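Local coordinates for protein CSOR (Streptomyces lividans, PDB 4ADZ) that probably represses transcription of copper-responsive genes and senses copper, being a copper-sensitive operon regulator, here in its copper-free form, at residues E62-G67 against S86-A91. Residues are numbered along the deposited sequence; the frame is centred on the assembly and turned at random. Where two conformers were deposited one is given.
With SO4 (sulfate ion), chain F; SO4 (sulfate ion), chain D.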
ATOM      1  N   GLU A  62      -5.505 -19.402  -3.865  1.00 12.60           N
ATOM      2  CA  GLU A  62      -4.649 -20.273  -4.637  0.50 12.94           C
ATOM      3  C   GLU A  62      -5.272 -20.428  -6.050  1.00 12.66           C
ATOM      4  O   GLU A  62      -4.541 -20.492  -7.015  1.00 13.68           O
ATOM      5  CB  GLU A  62      -4.474 -21.595  -3.883  0.40 12.70           C
ATOM      6  CG  GLU A  62      -3.600 -22.635  -4.546  0.40 13.49           C
ATOM      7  CD  GLU A  62      -2.278 -22.127  -5.030  0.40 14.87           C
ATOM      8  OE1 GLU A  62      -1.845 -21.038  -4.605  0.40 15.16           O
ATOM      9  OE2 GLU A  62      -1.671 -22.853  -5.868  0.40 16.42           O
ATOM     10  N   GLY A  63      -6.597 -20.495  -6.094  1.00 13.83           N
ATOM     11  CA  GLY A  63      -7.388 -20.462  -7.342  1.00 14.76           C
ATOM     12  C   GLY A  63      -7.017 -19.294  -8.253  1.00 14.18           C
ATOM     13  O   GLY A  63      -6.785 -19.441  -9.470  1.00 13.29           O
ATOM     14  N   GLN A  64      -6.906 -18.130  -7.642  1.00 13.49           N
ATOM     15  CA  GLN A  64      -6.483 -16.897  -8.351  1.00 12.77           C
ATOM     16  C   GLN A  64      -5.082 -16.999  -8.882  1.00 11.84           C
ATOM     17  O   GLN A  64      -4.807 -16.580  -9.983  1.00 11.83           O
ATOM     18  CB  GLN A  64      -6.681 -15.677  -7.436  1.00 14.59           C
ATOM     19  CG  GLN A  64      -8.136 -15.351  -7.079  1.00 16.05           C
ATOM     20  CD  GLN A  64      -8.151 -14.204  -6.072  1.00 18.29           C
ATOM     21  OE1 GLN A  64      -7.541 -14.304  -5.034  1.00 21.88           O
ATOM     22  NE2 GLN A  64      -8.766 -13.078  -6.426  1.00 24.21           N
ATOM     23  N   ILE A  65      -4.152 -17.574  -8.109  1.00 11.57           N
ATOM     24  CA  ILE A  65      -2.809 -17.678  -8.522  1.00 11.04           C
ATOM     25  C   ILE A  65      -2.703 -18.702  -9.675  1.00 11.06           C
ATOM     26  O   ILE A  65      -1.913 -18.512 -10.628  1.00 12.69           O
ATOM     27  CB  ILE A  65      -1.829 -18.056  -7.404  1.00 11.88           C
ATOM     28  CG1 ILE A  65      -1.991 -17.169  -6.174  1.00 12.59           C
ATOM     29  CG2 ILE A  65      -0.400 -18.045  -7.917  1.00 12.10           C
ATOM     30  CD1 ILE A  65      -1.844 -15.655  -6.409  1.00 11.59           C
ATOM     31  N   ARG A  66      -3.440 -19.806  -9.600  1.00 12.86           N
ATOM     32  CA  ARG A  66      -3.484 -20.735 -10.709  1.00 13.19           C
ATOM     33  C   ARG A  66      -3.980 -20.045 -11.967  1.00 13.66           C
ATOM     34  O   ARG A  66      -3.460 -20.302 -13.059  1.00 14.59           O
ATOM     35  CB  ARG A  66      -4.349 -21.969 -10.379  1.00 13.83           C
ATOM     36  CG  ARG A  66      -3.641 -22.865  -9.353  1.00 15.35           C
ATOM     37  CD  ARG A  66      -4.289 -24.253  -9.229  1.00 17.57           C
ATOM     38  NE  ARG A  66      -5.680 -24.122  -8.933  1.00 17.97           N
ATOM     39  CZ  ARG A  66      -6.235 -24.113  -7.714  1.00 17.01           C
ATOM     40  NH1 ARG A  66      -5.537 -24.300  -6.653  1.00 18.19           N
ATOM     41  NH2 ARG A  66      -7.508 -23.933  -7.601  1.00 21.39           N
ATOM     42  N   GLY A  67      -5.008 -19.225 -11.810  1.00 13.20           N
ATOM     43  CA  GLY A  67      -5.493 -18.331 -12.864  1.00 14.04           C
ATOM     44  C   GLY A  67      -4.445 -17.430 -13.472  1.00 13.63           C
ATOM     45  O   GLY A  67      -4.324 -17.330 -14.717  1.00 13.34           O
ATOM     46  N   SER A  86      -3.941  -7.610  -8.697  1.00 13.47           N
ATOM     47  CA  SER A  86      -4.432  -6.673  -7.711  1.00 14.89           C
ATOM     48  C   SER A  86      -5.584  -7.312  -6.953  1.00 16.07           C
ATOM     49  O   SER A  86      -5.677  -7.193  -5.715  1.00 16.76           O
ATOM     50  CB  SER A  86      -4.850  -5.339  -8.418  1.00 16.58           C
ATOM     51  OG  SER A  86      -3.682  -4.658  -8.855  1.00 18.91           O
ATOM     52  N   ALA A  87      -6.436  -8.067  -7.634  1.00 13.55           N
ATOM     53  CA  ALA A  87      -7.472  -8.775  -6.956  1.00 13.93           C
ATOM     54  C   ALA A  87      -6.909  -9.786  -5.935  1.00 12.22           C
ATOM     55  O   ALA A  87      -7.502  -9.928  -4.853  1.00 13.74           O
ATOM     56  CB  ALA A  87      -8.437  -9.463  -7.911  1.00 14.49           C
ATOM     57  N   SER A  88      -5.862 -10.488  -6.307  1.00 12.34           N
ATOM     58  CA  SER A  88      -5.251 -11.501  -5.411  1.00 12.91           C
ATOM     59  C   SER A  88      -4.568 -10.841  -4.220  1.00 12.90           C
ATOM     60  O   SER A  88      -4.704 -11.293  -3.093  1.00 12.02           O
ATOM     61  CB  SER A  88      -4.256 -12.335  -6.177  1.00 14.05           C
ATOM     62  OG  SER A  88      -4.910 -12.920  -7.301  1.00 16.44           O
ATOM     63  N   THR A  89      -3.916  -9.722  -4.435  1.00 13.23           N
ATOM     64  CA  THR A  89      -3.263  -8.981  -3.321  0.60 14.24           C
ATOM     65  C   THR A  89      -4.328  -8.457  -2.372  1.00 14.17           C
ATOM     66  O   THR A  89      -4.196  -8.556  -1.132  1.00 14.05           O
ATOM     67  CB  THR A  89      -2.289  -7.866  -3.812  0.60 15.22           C
ATOM     68  OG1 THR A  89      -2.982  -6.891  -4.610  0.60 15.75           O
ATOM     69  CG2 THR A  89      -1.153  -8.451  -4.632  0.60 14.72           C
ATOM     70  N   LYS A  90      -5.410  -7.924  -2.931  1.00 13.01           N
ATOM     71  CA  LYS A  90      -6.527  -7.458  -2.115  1.00 15.03           C
ATOM     72  C   LYS A  90      -7.094  -8.561  -1.264  1.00 15.06           C
ATOM     73  O   LYS A  90      -7.356  -8.326  -0.070  1.00 15.01           O
ATOM     74  CB  LYS A  90      -7.589  -6.765  -2.999  1.00 16.49           C
ATOM     75  CG  LYS A  90      -8.869  -6.333  -2.309  1.00 21.54           C
ATOM     76  CD  LYS A  90     -10.013  -6.006  -3.294  0.50 21.96           C
ATOM     77  CE  LYS A  90     -11.230  -5.420  -2.588  0.50 23.72           C
ATOM     78  NZ  LYS A  90     -10.877  -4.155  -1.893  0.50 23.16           N
ATOM     79  N   ALA A  91      -7.264  -9.766  -1.820  1.00 13.28           N
ATOM     80  CA  ALA A  91      -7.794 -10.905  -1.067  1.00 12.19           C
ATOM     81  C   ALA A  91      -6.864 -11.319   0.077  1.00 11.58           C
ATOM     82  O   ALA A  91      -7.305 -11.627   1.180  1.00 12.18           O
ATOM     83  CB  ALA A  91      -8.021 -12.112  -1.975  1.00 13.22           C
TER
HETATM   84  S   SO4 F1137      -2.567 -26.313  -6.511  0.50 22.55           S
HETATM   85  O1  SO4 F1137      -3.317 -25.061  -6.519  0.50 24.77           O
HETATM   86  O2  SO4 F1137      -1.376 -26.119  -7.384  0.50 27.27           O
HETATM   87  O3  SO4 F1137      -3.346 -27.475  -6.993  0.50 24.04           O
HETATM   88  O4  SO4 F1137      -2.151 -26.606  -5.110  0.50 27.57           O
HETATM   89  S   SO4 D1135      -8.508 -24.615 -11.410  1.00 34.15           S
HETATM   90  O1  SO4 D1135      -7.446 -23.619 -11.065  1.00 31.24           O
HETATM   91  O2  SO4 D1135      -7.747 -25.554 -12.273  1.00 38.50           O
HETATM   92  O3  SO4 D1135      -9.624 -24.000 -12.185  1.00 40.60           O
HETATM   93  O4  SO4 D1135      -9.085 -25.128 -10.191  1.00 35.65           O
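Gln-64 faces Ser-88 where helices 62-67 and 86-91 run nearly antiparallel, their axes 9.8 Å apart at an angle of 162°. The CA atoms of Gln-64 and Ser-88 lie 6.3 Å from each other and mark where the backbones come nearest. Gln-64 carries most of the contact. Its CG stands beside the backbone N (chi1 -66°), and the extended chi2 carries CD out toward Ser-88. CB of Gln-64 packs against OG of Ser-88 at 3.3 Å. In the amide, OE1 of Gln-64 is 3.6 Å from CA of Ser-88. OE1 of Gln-64 also rests 3.8 Å from CB of Ala-91, while NE2 of Gln-64 lies 3.9 Å from CB of Ala-87. The amide spans the two alanine methyls, one helical turn apart, by van der Waals contact. An alanine in place of Gln-64 would probably open a gap over Ala-87 and Ala-91, because CB alone would remain against the serine. The Ser-88 hydroxyl is hydrogen-bonded within its own helix to the carbonyl of Gln-84. Gln-84 also donates its side-chain amide to the carbonyl oxygen of Gln-64, which ties the two helices together just beside this contact. Ile-65 adds a lighter touch, with CD1 4.1 Å from CB of Ser-88. It also packs on Glu-62 of the second subunit, so the helix pair continues into the subunit interface. Arg-66 takes no part in the helix contact; its NE donates a hydrogen bond to O1 of the chain D sulfate (2.8 Å, 172°), an ion probably from the crystallisation liquor. The contact is antiparallel packing of helices 48-73 and 78-114 in the all-helical CsoR fold. The assembly holds four chains, and, as in other CsoR proteins, these helices of paired subunits probably form an antiparallel four-helix bundle.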